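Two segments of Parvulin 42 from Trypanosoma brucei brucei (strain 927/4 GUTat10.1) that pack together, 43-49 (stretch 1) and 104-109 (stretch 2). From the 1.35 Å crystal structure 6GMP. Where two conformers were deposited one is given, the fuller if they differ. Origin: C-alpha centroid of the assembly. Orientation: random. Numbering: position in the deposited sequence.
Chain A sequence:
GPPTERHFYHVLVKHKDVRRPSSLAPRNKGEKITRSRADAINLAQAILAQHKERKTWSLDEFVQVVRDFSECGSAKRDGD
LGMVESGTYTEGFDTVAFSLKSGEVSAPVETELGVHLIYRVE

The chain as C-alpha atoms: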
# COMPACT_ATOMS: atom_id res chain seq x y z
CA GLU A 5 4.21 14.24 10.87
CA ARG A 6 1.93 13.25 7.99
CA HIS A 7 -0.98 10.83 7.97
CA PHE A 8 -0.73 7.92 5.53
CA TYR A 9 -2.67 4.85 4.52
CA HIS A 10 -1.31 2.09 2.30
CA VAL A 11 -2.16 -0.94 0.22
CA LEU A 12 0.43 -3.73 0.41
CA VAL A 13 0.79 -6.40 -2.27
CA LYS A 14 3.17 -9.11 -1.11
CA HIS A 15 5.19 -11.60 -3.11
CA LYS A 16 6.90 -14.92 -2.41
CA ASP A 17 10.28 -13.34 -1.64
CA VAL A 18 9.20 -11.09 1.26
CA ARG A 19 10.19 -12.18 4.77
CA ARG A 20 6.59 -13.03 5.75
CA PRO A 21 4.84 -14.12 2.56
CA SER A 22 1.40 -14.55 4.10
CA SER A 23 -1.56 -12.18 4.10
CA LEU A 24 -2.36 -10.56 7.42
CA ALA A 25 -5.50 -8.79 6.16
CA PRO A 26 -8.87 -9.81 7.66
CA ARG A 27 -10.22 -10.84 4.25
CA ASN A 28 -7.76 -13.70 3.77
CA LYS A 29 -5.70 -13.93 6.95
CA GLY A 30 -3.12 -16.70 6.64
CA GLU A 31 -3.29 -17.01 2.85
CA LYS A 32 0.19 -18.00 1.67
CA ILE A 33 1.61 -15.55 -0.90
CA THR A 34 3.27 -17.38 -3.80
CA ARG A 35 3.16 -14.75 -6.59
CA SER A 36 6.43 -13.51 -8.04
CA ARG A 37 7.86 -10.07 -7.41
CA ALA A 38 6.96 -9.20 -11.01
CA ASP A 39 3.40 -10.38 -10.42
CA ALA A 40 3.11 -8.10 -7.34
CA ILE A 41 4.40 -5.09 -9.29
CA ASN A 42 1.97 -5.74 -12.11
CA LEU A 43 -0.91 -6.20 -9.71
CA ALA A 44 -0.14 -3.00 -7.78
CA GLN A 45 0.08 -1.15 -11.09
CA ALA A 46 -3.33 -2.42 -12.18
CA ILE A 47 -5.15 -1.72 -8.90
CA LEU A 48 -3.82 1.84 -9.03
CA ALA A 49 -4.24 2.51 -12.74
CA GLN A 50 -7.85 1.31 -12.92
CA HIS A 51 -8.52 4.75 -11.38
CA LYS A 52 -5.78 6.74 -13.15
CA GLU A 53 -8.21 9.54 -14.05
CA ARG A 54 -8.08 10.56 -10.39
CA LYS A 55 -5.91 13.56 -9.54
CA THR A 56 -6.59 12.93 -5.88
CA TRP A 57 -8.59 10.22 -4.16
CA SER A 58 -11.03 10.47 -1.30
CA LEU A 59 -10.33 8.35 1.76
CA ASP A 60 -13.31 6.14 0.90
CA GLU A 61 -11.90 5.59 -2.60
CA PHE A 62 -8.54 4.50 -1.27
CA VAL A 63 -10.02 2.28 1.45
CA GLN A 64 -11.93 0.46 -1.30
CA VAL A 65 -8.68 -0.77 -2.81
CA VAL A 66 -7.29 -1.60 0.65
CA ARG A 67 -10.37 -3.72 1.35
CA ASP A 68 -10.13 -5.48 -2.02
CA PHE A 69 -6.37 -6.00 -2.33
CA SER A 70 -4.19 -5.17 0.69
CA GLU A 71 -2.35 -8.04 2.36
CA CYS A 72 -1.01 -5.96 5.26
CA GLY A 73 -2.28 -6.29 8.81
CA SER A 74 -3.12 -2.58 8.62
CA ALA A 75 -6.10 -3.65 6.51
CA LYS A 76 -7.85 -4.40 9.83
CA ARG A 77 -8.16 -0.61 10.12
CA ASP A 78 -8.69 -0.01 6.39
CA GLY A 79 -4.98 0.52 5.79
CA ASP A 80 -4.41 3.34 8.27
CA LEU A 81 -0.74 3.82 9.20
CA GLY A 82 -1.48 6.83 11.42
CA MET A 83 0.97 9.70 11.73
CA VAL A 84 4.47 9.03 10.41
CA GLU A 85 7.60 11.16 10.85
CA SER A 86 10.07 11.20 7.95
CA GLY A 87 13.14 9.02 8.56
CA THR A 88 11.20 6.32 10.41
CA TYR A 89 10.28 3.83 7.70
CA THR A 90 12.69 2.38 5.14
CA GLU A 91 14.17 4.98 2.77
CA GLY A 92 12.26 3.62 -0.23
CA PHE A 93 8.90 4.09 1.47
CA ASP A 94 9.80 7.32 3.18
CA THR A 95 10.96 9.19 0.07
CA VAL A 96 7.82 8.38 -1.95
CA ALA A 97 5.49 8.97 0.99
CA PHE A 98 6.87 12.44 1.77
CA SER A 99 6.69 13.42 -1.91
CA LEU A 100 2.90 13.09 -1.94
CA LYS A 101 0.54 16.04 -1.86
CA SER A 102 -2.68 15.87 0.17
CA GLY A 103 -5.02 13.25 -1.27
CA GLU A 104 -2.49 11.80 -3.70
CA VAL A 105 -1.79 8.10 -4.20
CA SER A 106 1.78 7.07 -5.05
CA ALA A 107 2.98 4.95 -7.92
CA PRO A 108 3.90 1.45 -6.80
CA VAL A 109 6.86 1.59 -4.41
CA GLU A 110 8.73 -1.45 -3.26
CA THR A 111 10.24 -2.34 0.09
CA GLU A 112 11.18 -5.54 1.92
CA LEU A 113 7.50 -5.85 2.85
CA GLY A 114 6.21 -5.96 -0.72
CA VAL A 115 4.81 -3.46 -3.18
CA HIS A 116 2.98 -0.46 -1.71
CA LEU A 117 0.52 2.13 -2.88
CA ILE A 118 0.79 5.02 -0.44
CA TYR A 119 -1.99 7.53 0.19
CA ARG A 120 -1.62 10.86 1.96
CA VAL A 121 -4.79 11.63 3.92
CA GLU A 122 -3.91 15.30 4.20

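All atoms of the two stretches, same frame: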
# COMPACT_ATOMS: atom_id res chain seq x y z
N LEU A 43 0.36 -6.30 -10.40
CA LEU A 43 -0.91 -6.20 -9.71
C LEU A 43 -1.08 -4.82 -9.09
O LEU A 43 -2.13 -4.18 -9.27
CB LEU A 43 -1.02 -7.28 -8.64
CG LEU A 43 -2.29 -7.24 -7.78
CD1 LEU A 43 -3.50 -7.26 -8.66
CD2 LEU A 43 -2.31 -8.41 -6.82
N ALA A 44 -0.07 -4.33 -8.37
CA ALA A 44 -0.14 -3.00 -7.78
C ALA A 44 -0.38 -1.94 -8.85
O ALA A 44 -1.17 -1.00 -8.66
CB ALA A 44 1.14 -2.72 -7.01
N GLN A 45 0.28 -2.08 -9.99
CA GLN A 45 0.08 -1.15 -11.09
C GLN A 45 -1.37 -1.14 -11.56
O GLN A 45 -1.94 -0.08 -11.81
CB GLN A 45 1.01 -1.50 -12.24
CG GLN A 45 0.83 -0.65 -13.50
CD GLN A 45 0.99 0.84 -13.23
OE1 GLN A 45 1.76 1.25 -12.36
NE2 GLN A 45 0.27 1.65 -14.00
N ALA A 46 -1.96 -2.33 -11.70
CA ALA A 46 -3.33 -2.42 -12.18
C ALA A 46 -4.34 -1.85 -11.18
O ALA A 46 -5.28 -1.16 -11.59
CB ALA A 46 -3.69 -3.85 -12.52
N ILE A 47 -4.16 -2.14 -9.89
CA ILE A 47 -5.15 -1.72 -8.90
C ILE A 47 -5.11 -0.19 -8.76
O ILE A 47 -6.14 0.43 -8.44
CB ILE A 47 -5.05 -2.49 -7.58
CG1 ILE A 47 -3.71 -2.25 -6.92
CG2 ILE A 47 -5.30 -3.98 -7.84
CD1 ILE A 47 -3.57 -2.95 -5.57
N LEU A 48 -3.95 0.40 -9.02
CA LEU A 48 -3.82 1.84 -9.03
C LEU A 48 -4.42 2.42 -10.31
O LEU A 48 -5.27 3.33 -10.30
CB LEU A 48 -2.35 2.22 -8.97
CG LEU A 48 -2.00 3.69 -9.18
CD1 LEU A 48 -2.52 4.57 -8.03
CD2 LEU A 48 -0.49 3.82 -9.33
N ALA A 49 -3.95 1.91 -11.45
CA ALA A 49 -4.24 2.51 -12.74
C ALA A 49 -5.69 2.37 -13.18
O ALA A 49 -6.16 3.12 -14.02
CB ALA A 49 -3.30 1.96 -13.79
N GLU A 104 -3.13 12.51 -2.61
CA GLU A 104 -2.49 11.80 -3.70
C GLU A 104 -2.17 10.36 -3.32
O GLU A 104 -1.90 10.06 -2.16
CB GLU A 104 -1.21 12.52 -4.14
CG GLU A 104 -1.47 13.85 -4.83
CD GLU A 104 -0.23 14.41 -5.49
OE1 GLU A 104 0.87 14.21 -4.92
OE2 GLU A 104 -0.34 15.02 -6.58
N VAL A 105 -2.23 9.48 -4.32
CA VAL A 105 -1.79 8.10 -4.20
C VAL A 105 -0.50 7.90 -5.01
O VAL A 105 -0.41 8.31 -6.17
CB VAL A 105 -2.85 7.09 -4.71
CG1 VAL A 105 -2.35 5.66 -4.62
CG2 VAL A 105 -4.18 7.25 -3.95
N SER A 106 0.50 7.28 -4.39
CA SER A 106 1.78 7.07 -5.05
C SER A 106 1.69 6.07 -6.20
O SER A 106 0.73 5.30 -6.30
CB SER A 106 2.80 6.56 -4.05
OG SER A 106 2.50 5.23 -3.65
N ALA A 107 2.72 6.07 -7.03
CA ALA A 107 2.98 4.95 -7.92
C ALA A 107 3.42 3.79 -7.05
O ALA A 107 3.74 3.98 -5.88
CB ALA A 107 4.07 5.29 -8.90
N PRO A 108 3.43 2.57 -7.61
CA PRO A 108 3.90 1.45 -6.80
C PRO A 108 5.32 1.68 -6.29
O PRO A 108 6.20 2.04 -7.06
CB PRO A 108 3.84 0.27 -7.77
CG PRO A 108 2.78 0.65 -8.78
CD PRO A 108 2.95 2.14 -8.94
N VAL A 109 5.53 1.48 -5.00
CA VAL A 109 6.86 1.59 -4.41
C VAL A 109 7.15 0.33 -3.62
O VAL A 109 6.32 -0.17 -2.86
CB VAL A 109 7.03 2.84 -3.51
CG1 VAL A 109 6.01 2.86 -2.39
CG2 VAL A 109 8.43 2.88 -2.93

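Residues 43-49 form part of a helix that begins earlier in the chain, and residues 104-109 run across one side of it. The helical backbone is held by its own i to i+4 hydrogen bonds, from Ile47 N to Leu43 O (2.9 Å), Leu48 N to Ala44 O (3.1 Å) and Ala49 N to Gln45 O (2.9 Å), so these amides are already satisfied and take no part in the contact. No hydrogen bond links the two stretches. They meet through van der Waals contact, which buries 216 Å² in total, and the backbones come closest at Ala44 and Pro108, whose CA atoms lie 6.1 Å apart. Three residues of the helix, Ala44, Gln45 and Leu48, supply all of its contacts; Leu43, Ala46, Ile47 and Ala49 lie out of reach.

At the start of stretch 2, Glu104 does not reach the helix, and its carboxylate is hydrogen-bonded elsewhere in the structure. Val105 makes the first contact. Its CA-to-CB bond points toward the helix, and with chi1 in the t rotamer its CG1 lies 3.6 Å from CD1 of Leu48. This is a close meeting of two methyl groups, each nonpolar and each withdrawn from solvent by the other.

Ser106 turns the other way. Its CA-to-CB bond points away from the helix, and the p rotamer brings OG to within 2.8 Å of Ala107 O, to which it donates a hydrogen bond inside the stretch. What Ser106 offers the helix is therefore its backbone: its carbonyl O sits 3.6 Å from CD2 of Leu48, a packing contact, since a methyl carbon is no conventional hydrogen-bond donor. Ala107 continues in the same manner. Its CB is directed sideways, and its nearest approach is again through the main chain, with CA 3.9 Å from Leu48 CD2.

Pro108 has the largest covered area of the stretch, 69 Å², and touches all three contacting helix residues. Its ring atom CD lies 3.8 Å from Leu48 CD2 and 3.7 Å from Gln45 OE1, while its CB is 4.1 Å from the CB of Ala44. The small side chain of Ala44, pointing toward stretch 2, accompanies the closest backbone approach, and the ring also reaches the helix main chain, with CG 4.1 Å from Ala44 C. The CA-to-CB bond of Gln45 points sideways, but its side chain, t at chi1 and p at chi2, carries the amide end nearer to the proline. The contact between Gln45 OE1 and Pro108 CD is one of packing alone, since a ring carbon is no conventional hydrogen-bond donor; the imide nitrogen, substituted by CD, has no hydrogen to offer either.

Val109 then leads out of reach of the helix. Leu48 is thus the common element of the interface: with its t, p rotamer it meets every contacting residue from Val105 to Pro108, packing against the side chains of Val105 and Pro108 and the main chain of Ser106 and Ala107.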